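Local coordinates for capsid protein (Bocavirus gorilla/GBoV1/2009, PDB 7LNK) that builds the T=1 icosahedral shell of a parvovirus, sixty copies of it assembling into the gorilla bocavirus capsid, at residues A[290-295]-A[303-308]; A[165-170]-A[182-187]; A[42-47]-A[54-59]; A[269-274]-A[367-372]. All coordinates share one frame; numbering follows the deposited sequence.

Contact 1 (A[290-295]-A[303-308]); sequences CTKPDG and AGYGSG
Cys290 and Gly306 face each other at the end of a small two-stranded antiparallel sheet, strands 287-291 and 306-308, where they form a non-hydrogen-bonded pair with CA atoms 3.8 Å apart. Tyr305, the residue before Gly306, lays its ring against Cys290. CB of Cys290 meets the ring at CD1, 3.5 Å away, and the thiol adds a sulfur-aromatic contact: SG of Cys290 lies 4.3 Å from the centroid of the Tyr305 ring, 42° off the ring normal, neither squarely over the face nor at the rim. The same sulfur comes to 3.6 Å from CA of Gly306, whose lack of a side chain leaves room for it. The tyrosine has CG between its own backbone N and carbonyl carbon (chi1 63°), which turns the ring beside the cysteine. The extended chain of Lys292 passes at an angle, with CD 4.2 Å from CE1 of Tyr305. One weak backbone bond joins the segments, from N of Thr291 to O of Tyr305 at 3.5 Å. The phenol OH of Tyr305 is hydrogen-bonded to the OH of Tyr355 of a second subunit. Cys290 and Thr291 also pair with an antiparallel strand of that subunit, continuing the sheet across the interface, while within the chain Ser307 bonds to Val289 and Thr291 packs on Leu164, just ahead of helix 165-168.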
loop_
_atom_site.group_PDB
_atom_site.type_symbol
_atom_site.label_atom_id
_atom_site.label_comp_id
_atom_site.label_asym_id
_atom_site.label_seq_id
_atom_site.Cartn_x
_atom_site.Cartn_y
_atom_site.Cartn_z
ATOM N N CYS A 290 -45.921 -5.020 -106.574
ATOM C CA CYS A 290 -47.364 -5.108 -106.480
ATOM C C CYS A 290 -47.757 -6.120 -105.417
ATOM O O CYS A 290 -46.992 -7.023 -105.077
ATOM C CB CYS A 290 -47.972 -5.509 -107.823
ATOM S SG CYS A 290 -47.696 -4.330 -109.144
ATOM N N THR A 291 -48.957 -5.942 -104.878
ATOM C CA THR A 291 -49.598 -6.946 -104.042
ATOM C C THR A 291 -50.945 -7.263 -104.661
ATOM O O THR A 291 -51.731 -6.354 -104.937
ATOM C CB THR A 291 -49.777 -6.474 -102.597
ATOM O OG1 THR A 291 -50.555 -5.275 -102.576
ATOM C CG2 THR A 291 -48.435 -6.215 -101.951
ATOM N N LYS A 292 -51.200 -8.543 -104.893
ATOM C CA LYS A 292 -52.405 -8.990 -105.587
ATOM C C LYS A 292 -52.909 -10.258 -104.922
ATOM O O LYS A 292 -52.674 -11.371 -105.404
ATOM C CB LYS A 292 -52.118 -9.204 -107.071
ATOM C CG LYS A 292 -53.290 -9.598 -107.924
ATOM C CD LYS A 292 -52.842 -9.683 -109.367
ATOM C CE LYS A 292 -53.964 -10.094 -110.287
ATOM N NZ LYS A 292 -53.500 -10.133 -111.697
ATOM N N PRO A 293 -53.588 -10.128 -103.786
ATOM C CA PRO A 293 -54.194 -11.301 -103.154
ATOM C C PRO A 293 -55.190 -11.968 -104.087
ATOM O O PRO A 293 -55.753 -11.339 -104.981
ATOM C CB PRO A 293 -54.893 -10.714 -101.926
ATOM C CG PRO A 293 -54.134 -9.486 -101.633
ATOM C CD PRO A 293 -53.758 -8.924 -102.961
ATOM N N ASP A 294 -55.399 -13.257 -103.880
ATOM C CA ASP A 294 -56.322 -13.984 -104.733
ATOM C C ASP A 294 -57.756 -13.697 -104.311
ATOM O O ASP A 294 -58.093 -13.745 -103.127
ATOM C CB ASP A 294 -56.031 -15.480 -104.669
ATOM C CG ASP A 294 -56.911 -16.279 -105.594
ATOM O OD1 ASP A 294 -56.780 -16.112 -106.822
ATOM O OD2 ASP A 294 -57.729 -17.078 -105.098
ATOM N N GLY A 295 -58.601 -13.391 -105.288
ATOM C CA GLY A 295 -59.975 -13.043 -105.042
ATOM C C GLY A 295 -60.288 -11.575 -105.222
ATOM O O GLY A 295 -61.464 -11.204 -105.248
ATOM N N ALA A 303 -49.639 -0.750 -112.584
ATOM C CA ALA A 303 -49.691 0.501 -111.849
ATOM C C ALA A 303 -51.077 0.687 -111.255
ATOM O O ALA A 303 -52.092 0.550 -111.944
ATOM C CB ALA A 303 -49.337 1.671 -112.760
ATOM N N GLY A 304 -51.118 1.006 -109.976
ATOM C CA GLY A 304 -52.346 1.217 -109.260
ATOM C C GLY A 304 -52.763 0.087 -108.345
ATOM O O GLY A 304 -53.525 0.333 -107.407
ATOM N N TYR A 305 -52.321 -1.143 -108.589
ATOM C CA TYR A 305 -52.194 -2.102 -107.501
ATOM C C TYR A 305 -50.759 -2.249 -107.005
ATOM O O TYR A 305 -50.491 -3.115 -106.169
ATOM C CB TYR A 305 -52.842 -3.450 -107.845
ATOM C CG TYR A 305 -52.323 -4.275 -108.984
ATOM C CD1 TYR A 305 -51.349 -5.231 -108.780
ATOM C CD2 TYR A 305 -52.872 -4.162 -110.243
ATOM C CE1 TYR A 305 -50.903 -6.015 -109.809
ATOM C CE2 TYR A 305 -52.435 -4.941 -111.277
ATOM C CZ TYR A 305 -51.448 -5.864 -111.059
ATOM O OH TYR A 305 -51.008 -6.641 -112.099
ATOM N N GLY A 306 -49.824 -1.445 -107.512
ATOM C CA GLY A 306 -48.450 -1.536 -107.062
ATOM C C GLY A 306 -47.737 -0.200 -107.069
ATOM O O GLY A 306 -48.246 0.804 -107.568
ATOM N N SER A 307 -46.538 -0.206 -106.491
ATOM C CA SER A 307 -45.713 0.983 -106.338
ATOM C C SER A 307 -44.490 0.895 -107.235
ATOM O O SER A 307 -43.905 -0.176 -107.402
ATOM C CB SER A 307 -45.263 1.163 -104.890
ATOM O OG SER A 307 -46.361 1.418 -104.039
ATOM N N GLY A 308 -44.107 2.030 -107.815
ATOM C CA GLY A 308 -42.956 2.063 -108.695
ATOM C C GLY A 308 -41.658 1.968 -107.927
ATOM O O GLY A 308 -41.469 2.651 -106.917
#

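Contact 2 (A[165-170]-A[182-187]); sequences NELADL and KAILYQ
Leu185 meets Ala168 and Leu170 in a contact made by apolar side chains, with aliphatic carbons of the short, weakly bonded helix 165-168 and the residues after it resting on the last turn of helix 179-186. The two leucines approach tip to tip, CD1 of Leu170 lying 3.5 Å from CD1 of Leu185. The other branch of Leu185 turns to the alanine, CD2 of Leu185 being 3.6 Å from CB of Ala168, so the two branches divide between CB of Ala168 and CD1 of Leu170. Farther along, the terminal methyl groups CD2 of Leu167 and CD1 of Ile184 meet more loosely at 4.2 Å, their side chains crossing at a slant. Leu170 also covers part of Lys182, its CD1 being 4.3 Å from CG of that lysine.

Carbon-to-oxygen packing completes the interface: CD1 of Leu185 sits 3.5 Å from O of Ala168. Backbone conformation brings Leu170 into place, since with positive phi (55°) it leaves the helical path and its CB points toward helix 179-186.

Two other subunits cover the outside. Ile472 of a third subunit packs on both Leu170 and Leu185, and Arg460 of a second subunit donates to O of Leu185. The arrangement is two short helical pieces, joined by a loop, packed through aliphatic side chains at a subunit junction in a viral coat protein that is otherwise mainly strand and loop.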
loop_
_atom_site.group_PDB
_atom_site.type_symbol
_atom_site.label_atom_id
_atom_site.label_comp_id
_atom_site.label_asym_id
_atom_site.label_seq_id
_atom_site.Cartn_x
_atom_site.Cartn_y
_atom_site.Cartn_z
ATOM N N ASN A 165 -55.919 0.914 -102.810
ATOM C CA ASN A 165 -57.281 1.225 -103.229
ATOM C C ASN A 165 -57.852 0.171 -104.169
ATOM O O ASN A 165 -58.978 -0.295 -103.969
ATOM C CB ASN A 165 -57.327 2.600 -103.886
ATOM C CG ASN A 165 -58.733 3.094 -104.081
ATOM O OD1 ASN A 165 -59.622 2.779 -103.298
ATOM N ND2 ASN A 165 -58.951 3.859 -105.132
ATOM N N GLU A 166 -57.106 -0.211 -105.207
ATOM C CA GLU A 166 -57.660 -1.127 -106.199
ATOM C C GLU A 166 -58.043 -2.457 -105.564
ATOM O O GLU A 166 -58.904 -3.180 -106.079
ATOM C CB GLU A 166 -56.666 -1.337 -107.341
ATOM C CG GLU A 166 -57.199 -2.190 -108.480
ATOM C CD GLU A 166 -58.341 -1.530 -109.234
ATOM O OE1 GLU A 166 -58.536 -0.308 -109.092
ATOM O OE2 GLU A 166 -59.068 -2.236 -109.958
ATOM N N LEU A 167 -57.421 -2.788 -104.436
ATOM C CA LEU A 167 -57.827 -3.960 -103.674
ATOM C C LEU A 167 -59.098 -3.700 -102.880
ATOM O O LEU A 167 -59.840 -4.632 -102.569
ATOM C CB LEU A 167 -56.696 -4.381 -102.743
ATOM C CG LEU A 167 -55.670 -5.404 -103.214
ATOM C CD1 LEU A 167 -54.916 -4.958 -104.434
ATOM C CD2 LEU A 167 -54.707 -5.614 -102.076
ATOM N N ALA A 168 -59.322 -2.459 -102.474
ATOM C CA ALA A 168 -60.481 -2.094 -101.669
ATOM C C ALA A 168 -61.614 -1.465 -102.471
ATOM O O ALA A 168 -62.615 -1.054 -101.892
ATOM C CB ALA A 168 -60.068 -1.148 -100.550
ATOM N N ASP A 169 -61.475 -1.326 -103.783
ATOM C CA ASP A 169 -62.362 -0.389 -104.460
ATOM C C ASP A 169 -63.734 -0.960 -104.796
ATOM O O ASP A 169 -64.569 -0.216 -105.317
ATOM C CB ASP A 169 -61.703 0.158 -105.728
ATOM C CG ASP A 169 -61.335 -0.916 -106.710
ATOM O OD1 ASP A 169 -61.457 -2.112 -106.380
ATOM O OD2 ASP A 169 -60.936 -0.558 -107.834
ATOM N N LEU A 170 -63.999 -2.232 -104.499
ATOM C CA LEU A 170 -65.325 -2.819 -104.698
ATOM C C LEU A 170 -65.813 -2.643 -106.129
ATOM O O LEU A 170 -66.932 -2.197 -106.386
ATOM C CB LEU A 170 -66.333 -2.256 -103.697
ATOM C CG LEU A 170 -66.331 -2.792 -102.261
ATOM C CD1 LEU A 170 -64.976 -3.127 -101.682
ATOM C CD2 LEU A 170 -67.153 -1.901 -101.347
ATOM N N LYS A 182 -64.102 -6.918 -100.056
ATOM C CA LYS A 182 -64.859 -6.465 -98.896
ATOM C C LYS A 182 -64.143 -6.819 -97.605
ATOM O O LYS A 182 -64.152 -6.037 -96.651
ATOM C CB LYS A 182 -66.265 -7.052 -98.916
ATOM C CG LYS A 182 -67.148 -6.460 -99.983
ATOM C CD LYS A 182 -68.582 -6.893 -99.816
ATOM C CE LYS A 182 -68.725 -8.374 -100.048
ATOM N NZ LYS A 182 -70.144 -8.795 -100.004
ATOM N N ALA A 183 -63.504 -7.985 -97.562
ATOM C CA ALA A 183 -62.756 -8.377 -96.376
ATOM C C ALA A 183 -61.565 -7.460 -96.156
ATOM O O ALA A 183 -61.110 -7.272 -95.025
ATOM C CB ALA A 183 -62.303 -9.828 -96.502
ATOM N N ILE A 184 -61.042 -6.879 -97.231
ATOM C CA ILE A 184 -59.907 -5.978 -97.090
ATOM C C ILE A 184 -60.368 -4.603 -96.619
ATOM O O ILE A 184 -59.629 -3.900 -95.926
ATOM C CB ILE A 184 -59.109 -5.923 -98.404
ATOM C CG1 ILE A 184 -58.499 -7.288 -98.684
ATOM C CG2 ILE A 184 -57.967 -4.956 -98.311
ATOM C CD1 ILE A 184 -57.875 -7.399 -100.040
ATOM N N LEU A 185 -61.596 -4.197 -96.961
ATOM C CA LEU A 185 -62.147 -3.002 -96.323
ATOM C C LEU A 185 -62.593 -3.267 -94.899
ATOM O O LEU A 185 -62.337 -2.449 -94.012
ATOM C CB LEU A 185 -63.317 -2.407 -97.093
ATOM C CG LEU A 185 -63.090 -1.581 -98.336
ATOM C CD1 LEU A 185 -64.428 -1.202 -98.862
ATOM C CD2 LEU A 185 -62.343 -0.342 -97.921
ATOM N N TYR A 186 -63.296 -4.376 -94.662
ATOM C CA TYR A 186 -63.819 -4.623 -93.324
ATOM C C TYR A 186 -62.731 -4.474 -92.281
ATOM O O TYR A 186 -62.992 -4.026 -91.162
ATOM C CB TYR A 186 -64.468 -5.998 -93.223
ATOM C CG TYR A 186 -65.733 -6.133 -94.018
ATOM C CD1 TYR A 186 -66.606 -5.073 -94.139
ATOM C CD2 TYR A 186 -66.091 -7.340 -94.584
ATOM C CE1 TYR A 186 -67.766 -5.191 -94.847
ATOM C CE2 TYR A 186 -67.256 -7.468 -95.291
ATOM C CZ TYR A 186 -68.091 -6.388 -95.415
ATOM O OH TYR A 186 -69.261 -6.504 -96.119
ATOM N N GLN A 187 -61.505 -4.834 -92.616
ATOM C CA GLN A 187 -60.381 -4.298 -91.866
ATOM C C GLN A 187 -59.563 -3.352 -92.737
ATOM O O GLN A 187 -58.670 -3.732 -93.483
ATOM C CB GLN A 187 -59.555 -5.462 -91.347
ATOM C CG GLN A 187 -59.287 -6.466 -92.453
ATOM C CD GLN A 187 -58.450 -7.620 -92.019
ATOM O OE1 GLN A 187 -58.225 -7.826 -90.834
ATOM N NE2 GLN A 187 -58.034 -8.430 -92.973
#

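Contact 3 (A[42-47]-A[54-59]); sequences TEIINP and SQRCVT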
loop_
_atom_site.group_PDB
_atom_site.type_symbol
_atom_site.label_atom_id
_atom_site.label_comp_id
_atom_site.label_asym_id
_atom_site.label_seq_id
_atom_site.Cartn_x
_atom_site.Cartn_y
_atom_site.Cartn_z
ATOM N N THR A 42 -61.459 10.733 -95.372
ATOM C CA THR A 42 -60.851 9.729 -96.236
ATOM C C THR A 42 -61.237 10.050 -97.674
ATOM O O THR A 42 -62.393 9.883 -98.061
ATOM C CB THR A 42 -61.292 8.325 -95.845
ATOM O OG1 THR A 42 -60.941 8.079 -94.483
ATOM C CG2 THR A 42 -60.583 7.307 -96.701
ATOM N N GLU A 43 -60.267 10.472 -98.473
ATOM C CA GLU A 43 -60.509 10.837 -99.859
ATOM C C GLU A 43 -59.918 9.798 -100.796
ATOM O O GLU A 43 -58.926 9.140 -100.479
ATOM C CB GLU A 43 -59.911 12.200 -100.202
ATOM C CG GLU A 43 -60.498 13.371 -99.456
ATOM C CD GLU A 43 -59.807 13.605 -98.138
ATOM O OE1 GLU A 43 -58.918 12.801 -97.791
ATOM O OE2 GLU A 43 -60.134 14.603 -97.463
ATOM N N ILE A 44 -60.547 9.653 -101.955
ATOM C CA ILE A 44 -60.037 8.817 -103.033
ATOM C C ILE A 44 -59.530 9.739 -104.127
ATOM O O ILE A 44 -60.324 10.424 -104.782
ATOM C CB ILE A 44 -61.113 7.878 -103.589
ATOM C CG1 ILE A 44 -61.603 6.926 -102.510
ATOM C CG2 ILE A 44 -60.557 7.078 -104.742
ATOM C CD1 ILE A 44 -62.801 6.128 -102.917
ATOM N N ILE A 45 -58.220 9.764 -104.331
ATOM C CA ILE A 45 -57.636 10.430 -105.485
ATOM C C ILE A 45 -57.588 9.424 -106.624
ATOM O O ILE A 45 -56.979 8.356 -106.506
ATOM C CB ILE A 45 -56.253 11.027 -105.167
ATOM C CG1 ILE A 45 -55.725 11.824 -106.362
ATOM C CG2 ILE A 45 -55.268 9.981 -104.709
ATOM C CD1 ILE A 45 -56.545 13.043 -106.696
ATOM N N ASN A 46 -58.279 9.743 -107.711
ATOM C CA ASN A 46 -58.449 8.836 -108.840
ATOM C C ASN A 46 -58.366 9.661 -110.114
ATOM O O ASN A 46 -59.385 9.915 -110.769
ATOM C CB ASN A 46 -59.774 8.083 -108.736
ATOM C CG ASN A 46 -59.870 6.934 -109.707
ATOM O OD1 ASN A 46 -58.866 6.325 -110.064
ATOM N ND2 ASN A 46 -61.086 6.620 -110.130
ATOM N N PRO A 47 -57.169 10.107 -110.488
ATOM C CA PRO A 47 -57.044 10.983 -111.654
ATOM C C PRO A 47 -57.523 10.294 -112.919
ATOM O O PRO A 47 -57.257 9.113 -113.145
ATOM C CB PRO A 47 -55.541 11.272 -111.712
ATOM C CG PRO A 47 -55.078 11.077 -110.316
ATOM C CD PRO A 47 -55.874 9.920 -109.814
ATOM N N SER A 54 -54.795 4.891 -108.379
ATOM C CA SER A 54 -55.624 5.537 -107.377
ATOM C C SER A 54 -54.996 5.353 -106.006
ATOM O O SER A 54 -54.179 4.457 -105.793
ATOM C CB SER A 54 -57.038 4.963 -107.380
ATOM O OG SER A 54 -57.681 5.211 -108.612
ATOM N N GLN A 55 -55.392 6.212 -105.075
ATOM C CA GLN A 55 -54.975 6.095 -103.689
ATOM C C GLN A 55 -56.159 6.391 -102.784
ATOM O O GLN A 55 -57.017 7.210 -103.109
ATOM C CB GLN A 55 -53.837 7.059 -103.333
ATOM C CG GLN A 55 -52.508 6.850 -104.039
ATOM C CD GLN A 55 -51.892 5.501 -103.777
ATOM O OE1 GLN A 55 -51.993 4.964 -102.683
ATOM N NE2 GLN A 55 -51.213 4.963 -104.773
ATOM N N ARG A 56 -56.198 5.707 -101.649
ATOM C CA ARG A 56 -57.005 6.108 -100.508
ATOM C C ARG A 56 -56.129 6.952 -99.605
ATOM O O ARG A 56 -54.975 6.600 -99.352
ATOM C CB ARG A 56 -57.531 4.902 -99.734
ATOM C CG ARG A 56 -58.445 4.033 -100.526
ATOM C CD ARG A 56 -59.728 4.733 -100.835
ATOM N NE ARG A 56 -60.543 4.999 -99.659
ATOM C CZ ARG A 56 -61.371 4.107 -99.126
ATOM N NH1 ARG A 56 -61.472 2.900 -99.661
ATOM N NH2 ARG A 56 -62.098 4.415 -98.064
ATOM N N CYS A 57 -56.665 8.062 -99.130
ATOM C CA CYS A 57 -55.909 8.967 -98.286
ATOM C C CYS A 57 -56.777 9.369 -97.113
ATOM O O CYS A 57 -57.876 9.891 -97.303
ATOM C CB CYS A 57 -55.461 10.201 -99.074
ATOM S SG CYS A 57 -54.431 11.360 -98.158
ATOM N N VAL A 58 -56.293 9.121 -95.907
ATOM C CA VAL A 58 -56.897 9.681 -94.710
ATOM C C VAL A 58 -56.160 10.969 -94.401
ATOM O O VAL A 58 -54.984 10.943 -94.030
ATOM C CB VAL A 58 -56.823 8.710 -93.524
ATOM C CG1 VAL A 58 -57.369 9.378 -92.287
ATOM C CG2 VAL A 58 -57.589 7.452 -93.825
ATOM N N THR A 59 -56.842 12.093 -94.552
ATOM C CA THR A 59 -56.275 13.391 -94.233
ATOM C C THR A 59 -56.701 13.794 -92.831
ATOM O O THR A 59 -57.858 13.617 -92.447
ATOM C CB THR A 59 -56.707 14.446 -95.247
ATOM O OG1 THR A 59 -58.133 14.519 -95.286
ATOM C CG2 THR A 59 -56.193 14.106 -96.615
#
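Glu43 and Cys57 bond to each other twice through their backbones: N of Glu43 to O of Cys57 at 2.7 Å, and N of Cys57 to O of Glu43 at 2.8 Å. Two residues along this antiparallel hairpin, strands 41-45 and 55-60, the exchange recurs between Ile45 and Gln55, with N of Ile45 donating to O of Gln55 at 3.1 Å and N of Gln55 to O of Ile45 at 3.0 Å. CA-H...O contacts accompany these bonds, as from CA of Ile44 to O of Gln55.

The side chain of Glu43, bent at chi2 (87°), crosses that of Thr59 at about a right angle. OG1 of Thr59 donates to OE2 of Glu43 at 3.0 Å, on the syn lone pair. On the face bearing Thr42, Ile44 and Arg56, CD1 of Ile44 lies over one face of the guanidinium of Arg56, and CG2 of Thr42 reaches its edge, 3.5 Å from NH2. OG of Ser486 in a third subunit is hydrogen-bonded to O of Thr42.

The contact thus has three parts: backbone bonds fix the register, a hydroxyl-carboxylate bond ties Glu43 to Thr59, and the arginine is packed here by aliphatic groups.

Contact 4 (A[269-274]-A[367-372]); sequences PGFLGG and DVWMFP
Phe271 drives its edge into the face of Trp369 in a T-shaped pair beside a short two-stranded antiparallel sheet, strands 270-271 and 367-368, which brings together chain parts more than ninety residues apart. The phenylalanine ring and the six-membered ring of the indole have centroids 4.8 Å apart and planes at 73°. CE1 of Phe271 stands over the centre of the six-membered ring of the indole and CZ comes to 3.5 Å from CH2 of Trp369. The tryptophan starts away from the opposite segment, but with CG anti to its own carbonyl carbon the indole swings back to receive the phenylalanine.

Asp367, paired with Phe271 across the sheet, crosses that residue's side chain at about a right angle. Its carboxylate plane is turned 61° from the ring, with OD1 of Asp367 3.6 Å from CD1 of Phe271. The other oxygen, OD2, forms a salt bridge to Arg356 of a second subunit. Behind the aromatic pair, Gly270 and Val368 exchange backbone bonds, N of Gly270 to O of Val368 at 2.7 Å and N of Val368 to O of Gly270 at 2.6 Å. Pro269 packs more loosely beyond them, its CG 4.1 Å from CG of Met370.

Trp369 also meets Trp369 of two neighbouring subunits edge-to-face, and Phe271 stacks on Phe371 of one of them, making this an aromatic cluster shared between chains. At the turn after the strand, N of Gly273 donates to OD1 of Asp367 at 3.0 Å, on the syn side but 25° out of the carboxylate plane.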
loop_
_atom_site.group_PDB
_atom_site.type_symbol
_atom_site.label_atom_id
_atom_site.label_comp_id
_atom_site.label_asym_id
_atom_site.label_seq_id
_atom_site.Cartn_x
_atom_site.Cartn_y
_atom_site.Cartn_z
ATOM N N PRO A 269 -25.860 -5.701 -107.112
ATOM C CA PRO A 269 -27.172 -5.940 -107.716
ATOM C C PRO A 269 -27.701 -4.712 -108.435
ATOM O O PRO A 269 -27.294 -3.584 -108.170
ATOM C CB PRO A 269 -28.051 -6.278 -106.512
ATOM C CG PRO A 269 -27.110 -6.704 -105.470
ATOM C CD PRO A 269 -25.918 -5.832 -105.653
ATOM N N GLY A 270 -28.632 -4.943 -109.343
ATOM C CA GLY A 270 -29.334 -3.847 -109.967
ATOM C C GLY A 270 -30.154 -4.343 -111.134
ATOM O O GLY A 270 -29.961 -5.455 -111.630
ATOM N N PHE A 271 -31.072 -3.487 -111.565
ATOM C CA PHE A 271 -31.950 -3.752 -112.699
ATOM C C PHE A 271 -31.723 -2.690 -113.761
ATOM O O PHE A 271 -32.073 -1.524 -113.561
ATOM C CB PHE A 271 -33.410 -3.752 -112.266
ATOM C CG PHE A 271 -33.800 -4.913 -111.421
ATOM C CD1 PHE A 271 -33.075 -6.084 -111.451
ATOM C CD2 PHE A 271 -34.895 -4.835 -110.592
ATOM C CE1 PHE A 271 -33.440 -7.150 -110.680
ATOM C CE2 PHE A 271 -35.264 -5.901 -109.824
ATOM C CZ PHE A 271 -34.538 -7.054 -109.863
ATOM N N LEU A 272 -31.132 -3.085 -114.882
ATOM C CA LEU A 272 -31.098 -2.257 -116.076
ATOM C C LEU A 272 -32.159 -2.646 -117.091
ATOM O O LEU A 272 -32.250 -2.012 -118.142
ATOM C CB LEU A 272 -29.717 -2.320 -116.721
ATOM C CG LEU A 272 -28.599 -1.765 -115.844
ATOM C CD1 LEU A 272 -27.254 -1.974 -116.502
ATOM C CD2 LEU A 272 -28.834 -0.302 -115.538
ATOM N N GLY A 273 -32.951 -3.674 -116.808
ATOM C CA GLY A 273 -33.821 -4.258 -117.807
ATOM C C GLY A 273 -35.161 -3.586 -117.998
ATOM O O GLY A 273 -35.731 -3.641 -119.089
ATOM N N GLY A 274 -35.677 -2.953 -116.956
ATOM C CA GLY A 274 -36.982 -2.341 -117.044
ATOM C C GLY A 274 -36.955 -0.980 -117.705
ATOM O O GLY A 274 -35.908 -0.386 -117.936
ATOM N N ASP A 367 -30.267 -7.385 -115.702
ATOM C CA ASP A 367 -30.795 -7.560 -114.359
ATOM C C ASP A 367 -29.817 -8.393 -113.552
ATOM O O ASP A 367 -29.654 -9.588 -113.808
ATOM C CB ASP A 367 -32.168 -8.221 -114.404
ATOM C CG ASP A 367 -33.223 -7.315 -114.985
ATOM O OD1 ASP A 367 -32.981 -6.096 -115.061
ATOM O OD2 ASP A 367 -34.289 -7.820 -115.379
ATOM N N VAL A 368 -29.174 -7.763 -112.582
ATOM C CA VAL A 368 -28.202 -8.411 -111.719
ATOM C C VAL A 368 -28.853 -8.559 -110.357
ATOM O O VAL A 368 -29.122 -7.566 -109.676
ATOM C CB VAL A 368 -26.897 -7.614 -111.632
ATOM C CG1 VAL A 368 -25.953 -8.265 -110.662
ATOM C CG2 VAL A 368 -26.261 -7.514 -112.992
ATOM N N TRP A 369 -29.120 -9.792 -109.964
ATOM C CA TRP A 369 -29.743 -10.076 -108.688
ATOM C C TRP A 369 -28.666 -10.188 -107.615
ATOM O O TRP A 369 -27.475 -10.042 -107.886
ATOM C CB TRP A 369 -30.546 -11.365 -108.796
ATOM C CG TRP A 369 -31.684 -11.280 -109.754
ATOM C CD1 TRP A 369 -31.654 -11.587 -111.073
ATOM C CD2 TRP A 369 -33.035 -10.916 -109.460
ATOM N NE1 TRP A 369 -32.888 -11.411 -111.630
ATOM C CE2 TRP A 369 -33.757 -11.004 -110.656
ATOM C CE3 TRP A 369 -33.701 -10.516 -108.301
ATOM C CZ2 TRP A 369 -35.109 -10.709 -110.730
ATOM C CZ3 TRP A 369 -35.036 -10.226 -108.379
ATOM C CH2 TRP A 369 -35.728 -10.323 -109.581
ATOM N N MET A 370 -29.086 -10.441 -106.379
ATOM C CA MET A 370 -28.105 -10.778 -105.358
ATOM C C MET A 370 -27.421 -12.085 -105.710
ATOM O O MET A 370 -28.056 -13.054 -106.123
ATOM C CB MET A 370 -28.731 -10.875 -103.970
ATOM C CG MET A 370 -29.075 -9.550 -103.345
ATOM S SD MET A 370 -29.893 -9.752 -101.758
ATOM C CE MET A 370 -28.561 -10.380 -100.764
ATOM N N PHE A 371 -26.111 -12.087 -105.570
ATOM C CA PHE A 371 -25.255 -13.207 -105.899
ATOM C C PHE A 371 -24.138 -13.148 -104.876
ATOM O O PHE A 371 -23.804 -12.064 -104.391
ATOM C CB PHE A 371 -24.741 -13.066 -107.337
ATOM C CG PHE A 371 -23.934 -14.217 -107.831
ATOM C CD1 PHE A 371 -24.555 -15.365 -108.274
ATOM C CD2 PHE A 371 -22.564 -14.139 -107.904
ATOM C CE1 PHE A 371 -23.825 -16.414 -108.744
ATOM C CE2 PHE A 371 -21.833 -15.192 -108.378
ATOM C CZ PHE A 371 -22.465 -16.328 -108.797
ATOM N N PRO A 372 -23.586 -14.283 -104.477
ATOM C CA PRO A 372 -22.497 -14.241 -103.504
ATOM C C PRO A 372 -21.322 -13.443 -104.034
ATOM O O PRO A 372 -21.141 -13.272 -105.239
ATOM C CB PRO A 372 -22.141 -15.715 -103.311
ATOM C CG PRO A 372 -22.592 -16.358 -104.546
ATOM C CD PRO A 372 -23.866 -15.666 -104.879
#

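Overall arrangement
Along the chain contact 3 comes first, then contact 2, while contact 1 is nested inside the long loop that contact 4 closes. The first three form one neighbourhood, with contact 2 touching both others: its centre is about 12 Å from that of contact 1 and about 13 Å from that of contact 3. Leu167 packs on Thr291 and Pro293, and Asn165 on Ser54 and Arg56, so helix 165-168 sits between the hairpin 41-60 and the strand pair 287-308. Contact 4 stands apart, its centre about 22 Å from that of contact 1, with nearest atoms about 10 Å apart, and about 34 Å from those of contacts 2 and 3. All four touch a second subunit, placing them at interfaces of the assembled capsid.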